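Local coordinates for protein glycerophosphoryl diester phosphodiesterase (Parabacteroides distasonis, PDB 3MZ2) that probably hydrolyses glycerophosphodiesters, releasing an alcohol and glycerol 3-phosphate, at residues G8-D18 against F53-E65. Numbering follows the deposited sequence.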
loop_
_atom_site.group_PDB
_atom_site.type_symbol
_atom_site.label_atom_id
_atom_site.label_comp_id
_atom_site.label_asym_id
_atom_site.label_seq_id
_atom_site.Cartn_x
_atom_site.Cartn_y
_atom_site.Cartn_z
ATOM N N GLY A 8 -18.938 -18.364 -25.502
ATOM C CA GLY A 8 -17.765 -19.273 -25.704
ATOM C C GLY A 8 -16.487 -18.651 -25.132
ATOM O O GLY A 8 -16.051 -17.599 -25.608
HETATM N N MSE A 9 -15.881 -19.296 -24.139
HETATM C CA MSE A 9 -14.722 -18.745 -23.421
HETATM C C MSE A 9 -13.528 -19.719 -23.361
HETATM O O MSE A 9 -13.694 -20.948 -23.232
HETATM C CB MSE A 9 -15.072 -18.359 -21.971
HETATM C CG MSE A 9 -15.766 -16.980 -21.794
HETATM SE SE MSE A 9 -16.304 -16.899 -19.976
HETATM C CE MSE A 9 -17.413 -18.543 -20.046
ATOM N N ASN A 10 -12.341 -19.158 -23.455
ATOM C CA ASN A 10 -11.108 -19.884 -23.150
ATOM C C ASN A 10 -11.016 -20.078 -21.648
ATOM O O ASN A 10 -11.246 -19.121 -20.865
ATOM C CB ASN A 10 -9.886 -19.106 -23.612
ATOM C CG ASN A 10 -9.791 -19.003 -25.112
ATOM O OD1 ASN A 10 -9.373 -19.936 -25.780
ATOM N ND2 ASN A 10 -10.103 -17.840 -25.635
ATOM N N THR A 11 -10.667 -21.296 -21.245
ATOM C CA THR A 11 -10.505 -21.624 -19.858
ATOM C C THR A 11 -9.141 -22.249 -19.576
ATOM O O THR A 11 -8.475 -22.813 -20.458
ATOM C CB THR A 11 -11.624 -22.592 -19.342
ATOM O OG1 THR A 11 -11.570 -23.840 -20.053
ATOM C CG2 THR A 11 -12.981 -21.924 -19.488
ATOM N N LEU A 12 -8.714 -22.112 -18.328
ATOM C CA LEU A 12 -7.634 -22.918 -17.804
ATOM C C LEU A 12 -8.201 -24.149 -17.063
ATOM O O LEU A 12 -9.261 -24.075 -16.422
ATOM C CB LEU A 12 -6.771 -22.092 -16.869
ATOM C CG LEU A 12 -6.225 -20.758 -17.374
ATOM C CD1 LEU A 12 -5.461 -20.017 -16.242
ATOM C CD2 LEU A 12 -5.331 -20.953 -18.614
ATOM N N GLN A 13 -7.486 -25.251 -17.134
ATOM C CA GLN A 13 -7.912 -26.523 -16.557
ATOM C C GLN A 13 -6.965 -26.941 -15.449
ATOM O O GLN A 13 -5.968 -27.623 -15.690
ATOM C CB GLN A 13 -8.021 -27.567 -17.662
ATOM C CG GLN A 13 -9.034 -27.094 -18.718
ATOM C CD GLN A 13 -10.470 -27.140 -18.195
ATOM O OE1 GLN A 13 -11.032 -26.139 -17.677
ATOM N NE2 GLN A 13 -11.061 -28.315 -18.289
ATOM N N ILE A 14 -7.272 -26.468 -14.240
ATOM C CA ILE A 14 -6.418 -26.593 -13.065
ATOM C C ILE A 14 -7.320 -27.114 -11.964
ATOM O O ILE A 14 -8.147 -26.383 -11.433
ATOM C CB ILE A 14 -5.763 -25.225 -12.737
ATOM C CG1 ILE A 14 -4.778 -24.824 -13.861
ATOM C CG2 ILE A 14 -5.040 -25.281 -11.399
ATOM C CD1 ILE A 14 -4.248 -23.449 -13.786
ATOM N N SER A 15 -7.207 -28.398 -11.643
ATOM C CA SER A 15 -8.183 -29.028 -10.744
ATOM C C SER A 15 -7.797 -28.947 -9.277
ATOM O O SER A 15 -8.641 -29.185 -8.429
ATOM C CB SER A 15 -8.393 -30.523 -11.035
ATOM O OG SER A 15 -8.587 -30.821 -12.398
ATOM N N ASN A 16 -6.535 -28.662 -8.975
ATOM C CA ASN A 16 -6.067 -28.699 -7.588
ATOM C C ASN A 16 -4.744 -27.955 -7.478
ATOM O O ASN A 16 -4.244 -27.503 -8.474
ATOM C CB ASN A 16 -5.947 -30.166 -7.109
ATOM C CG ASN A 16 -5.055 -31.007 -8.026
ATOM O OD1 ASN A 16 -4.030 -30.535 -8.493
ATOM N ND2 ASN A 16 -5.470 -32.245 -8.313
ATOM N N VAL A 17 -4.200 -27.828 -6.270
ATOM C CA VAL A 17 -2.960 -27.095 -6.054
ATOM C C VAL A 17 -1.769 -27.721 -6.814
ATOM O O VAL A 17 -0.967 -26.991 -7.376
ATOM C CB VAL A 17 -2.603 -26.933 -4.579
ATOM C CG1 VAL A 17 -1.186 -26.328 -4.436
ATOM C CG2 VAL A 17 -3.631 -26.012 -3.881
ATOM N N ASP A 18 -1.680 -29.075 -6.881
ATOM C CA ASP A 18 -0.614 -29.681 -7.687
ATOM C C ASP A 18 -0.679 -29.255 -9.172
ATOM O O ASP A 18 0.359 -28.998 -9.799
ATOM C CB ASP A 18 -0.629 -31.221 -7.588
ATOM C CG ASP A 18 -0.221 -31.711 -6.206
ATOM O OD1 ASP A 18 0.416 -30.921 -5.462
ATOM O OD2 ASP A 18 -0.523 -32.885 -5.899
ATOM N N PHE A 53 -13.844 -9.508 -17.363
ATOM C CA PHE A 53 -13.196 -10.806 -17.254
ATOM C C PHE A 53 -13.735 -11.741 -18.331
ATOM O O PHE A 53 -12.967 -12.427 -19.032
ATOM C CB PHE A 53 -13.399 -11.487 -15.877
ATOM C CG PHE A 53 -13.122 -10.628 -14.667
ATOM C CD1 PHE A 53 -12.169 -9.622 -14.675
ATOM C CD2 PHE A 53 -13.783 -10.924 -13.461
ATOM C CE1 PHE A 53 -11.911 -8.912 -13.532
ATOM C CE2 PHE A 53 -13.575 -10.160 -12.330
ATOM C CZ PHE A 53 -12.647 -9.156 -12.349
ATOM N N GLU A 54 -15.066 -11.815 -18.419
ATOM C CA GLU A 54 -15.734 -12.701 -19.386
ATOM C C GLU A 54 -15.376 -12.356 -20.847
ATOM O O GLU A 54 -15.090 -13.256 -21.682
ATOM C CB GLU A 54 -17.254 -12.619 -19.179
ATOM C CG GLU A 54 -17.708 -13.121 -17.833
ATOM C CD GLU A 54 -19.097 -12.628 -17.387
ATOM O OE1 GLU A 54 -19.856 -12.057 -18.223
ATOM O OE2 GLU A 54 -19.412 -12.822 -16.178
ATOM N N ASN A 55 -15.409 -11.068 -21.150
ATOM C CA ASN A 55 -15.002 -10.566 -22.465
ATOM C C ASN A 55 -13.572 -10.968 -22.792
ATOM O O ASN A 55 -13.301 -11.506 -23.874
ATOM C CB ASN A 55 -15.124 -9.041 -22.523
ATOM C CG ASN A 55 -14.854 -8.486 -23.925
ATOM O OD1 ASN A 55 -15.541 -8.862 -24.877
ATOM N ND2 ASN A 55 -13.898 -7.569 -24.046
ATOM N N THR A 56 -12.651 -10.766 -21.874
ATOM C CA THR A 56 -11.276 -11.156 -22.144
ATOM C C THR A 56 -11.163 -12.652 -22.468
ATOM O O THR A 56 -10.504 -13.005 -23.417
ATOM C CB THR A 56 -10.334 -10.803 -20.977
ATOM O OG1 THR A 56 -10.339 -9.388 -20.772
ATOM C CG2 THR A 56 -8.875 -11.242 -21.221
ATOM N N LEU A 57 -11.778 -13.529 -21.680
ATOM C CA LEU A 57 -11.736 -14.961 -21.979
ATOM C C LEU A 57 -12.323 -15.379 -23.331
ATOM O O LEU A 57 -11.940 -16.421 -23.878
ATOM C CB LEU A 57 -12.398 -15.760 -20.882
ATOM C CG LEU A 57 -11.715 -15.695 -19.521
ATOM C CD1 LEU A 57 -12.384 -16.708 -18.615
ATOM C CD2 LEU A 57 -10.206 -15.914 -19.569
ATOM N N SER A 58 -13.238 -14.589 -23.902
ATOM C CA SER A 58 -13.776 -14.881 -25.234
ATOM C C SER A 58 -12.702 -14.805 -26.328
ATOM O O SER A 58 -12.811 -15.454 -27.367
ATOM C CB SER A 58 -14.924 -13.921 -25.579
ATOM O OG SER A 58 -15.938 -13.943 -24.583
ATOM N N TYR A 59 -11.659 -14.003 -26.089
ATOM C CA TYR A 59 -10.536 -13.819 -27.031
ATOM C C TYR A 59 -9.250 -14.567 -26.663
ATOM O O TYR A 59 -8.483 -14.961 -27.540
ATOM C CB TYR A 59 -10.185 -12.341 -27.135
ATOM C CG TYR A 59 -11.259 -11.473 -27.718
ATOM C CD1 TYR A 59 -12.212 -10.899 -26.915
ATOM C CD2 TYR A 59 -11.280 -11.178 -29.087
ATOM C CE1 TYR A 59 -13.212 -10.077 -27.437
ATOM C CE2 TYR A 59 -12.273 -10.348 -29.630
ATOM C CZ TYR A 59 -13.239 -9.802 -28.787
ATOM O OH TYR A 59 -14.239 -8.976 -29.270
ATOM N N THR A 60 -8.989 -14.752 -25.367
ATOM C CA THR A 60 -7.782 -15.379 -24.930
ATOM C C THR A 60 -7.891 -16.056 -23.591
ATOM O O THR A 60 -8.584 -15.547 -22.721
ATOM C CB THR A 60 -6.635 -14.297 -24.863
ATOM O OG1 THR A 60 -5.387 -14.907 -24.498
ATOM C CG2 THR A 60 -6.979 -13.138 -23.882
ATOM N N PRO A 61 -7.162 -17.169 -23.363
ATOM C CA PRO A 61 -6.990 -17.583 -21.968
ATOM C C PRO A 61 -6.215 -16.524 -21.213
ATOM O O PRO A 61 -5.334 -15.893 -21.783
ATOM C CB PRO A 61 -6.179 -18.883 -22.072
ATOM C CG PRO A 61 -5.574 -18.847 -23.365
ATOM C CD PRO A 61 -6.387 -18.022 -24.280
ATOM N N ALA A 62 -6.570 -16.296 -19.950
ATOM C CA ALA A 62 -5.867 -15.330 -19.144
ATOM C C ALA A 62 -6.169 -15.614 -17.670
ATOM O O ALA A 62 -7.164 -16.245 -17.352
ATOM C CB ALA A 62 -6.302 -13.899 -19.509
ATOM N N THR A 63 -5.291 -15.113 -16.810
ATOM C CA THR A 63 -5.530 -14.943 -15.394
ATOM C C THR A 63 -5.894 -13.483 -15.177
ATOM O O THR A 63 -5.754 -12.671 -16.086
ATOM C CB THR A 63 -4.310 -15.272 -14.553
ATOM O OG1 THR A 63 -3.205 -14.491 -15.024
ATOM C CG2 THR A 63 -3.971 -16.768 -14.685
ATOM N N PHE A 64 -6.440 -13.174 -14.009
ATOM C CA PHE A 64 -6.876 -11.803 -13.705
ATOM C C PHE A 64 -6.328 -11.337 -12.359
ATOM O O PHE A 64 -6.607 -11.926 -11.335
ATOM C CB PHE A 64 -8.417 -11.714 -13.733
ATOM C CG PHE A 64 -9.004 -12.067 -15.086
ATOM C CD1 PHE A 64 -8.845 -11.200 -16.125
ATOM C CD2 PHE A 64 -9.587 -13.267 -15.324
ATOM C CE1 PHE A 64 -9.360 -11.492 -17.389
ATOM C CE2 PHE A 64 -10.082 -13.587 -16.596
ATOM C CZ PHE A 64 -9.925 -12.696 -17.646
ATOM N N GLU A 65 -5.633 -10.215 -12.400
ATOM C CA GLU A 65 -5.113 -9.554 -11.215
ATOM C C GLU A 65 -6.174 -8.527 -10.825
ATOM O O GLU A 65 -6.619 -7.754 -11.661
ATOM C CB GLU A 65 -3.805 -8.872 -11.592
ATOM C CG GLU A 65 -3.159 -8.211 -10.403
ATOM C CD GLU A 65 -3.469 -6.750 -10.234
ATOM O OE1 GLU A 65 -4.146 -6.131 -11.075
ATOM O OE2 GLU A 65 -2.992 -6.215 -9.207
HETATM O O HOH W 1 -8.626 -18.725 -19.156
HETATM O O HOH W 2 -10.882 -17.502 -28.757
#
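With CG of Asn10 anti to its carbonyl carbon (chi1 -68°), the amide stays beside its own backbone N, and both nitrogens reach the carbonyl oxygen of Leu57. Asn10 N donates to Leu57 O at 2.8 Å, nearly straight, while Asn10 ND2 donates to the same Leu57 O at 2.9 Å, with the more bent angle of 147°. The two arrive from opposite faces of the carbonyl plane, a grip that suits asparagine, whose short amide can fold back along the main chain. Pro61, which has no N-H of its own to satisfy, lies against the rest of that side chain, its CD 3.6 Å from Asn10 CG. A water accepts from Asn10 ND2 and donates to Ser58 O. Were the amide cut back to the single methyl of alanine, Leu57 O would probably keep only the backbone donor of these two, and Pro61 CD would lose the amide lying against it.

The terminal strands 10-12 and 289-291 form a small antiparallel pair apart from the TIM barrel; strand 10-12 runs almost at right angles to helix segment 53-59 (98°), where the chain turns through Pro61 into barrel strand 63-70. In selenomethionine Met9 the first part of the flexible chain does the touching, CG resting 3.7 Å from Leu57 CB as the two side chains cross at a slant, and the selenium end turns off. Farther along, branched Leu12 spreads its two methyls, CD2 meeting Pro61 CB at 4.1 Å and CD1 meeting Thr63 CG2 at 3.9 Å, while Thr63 turns its hydroxyl to Ser35.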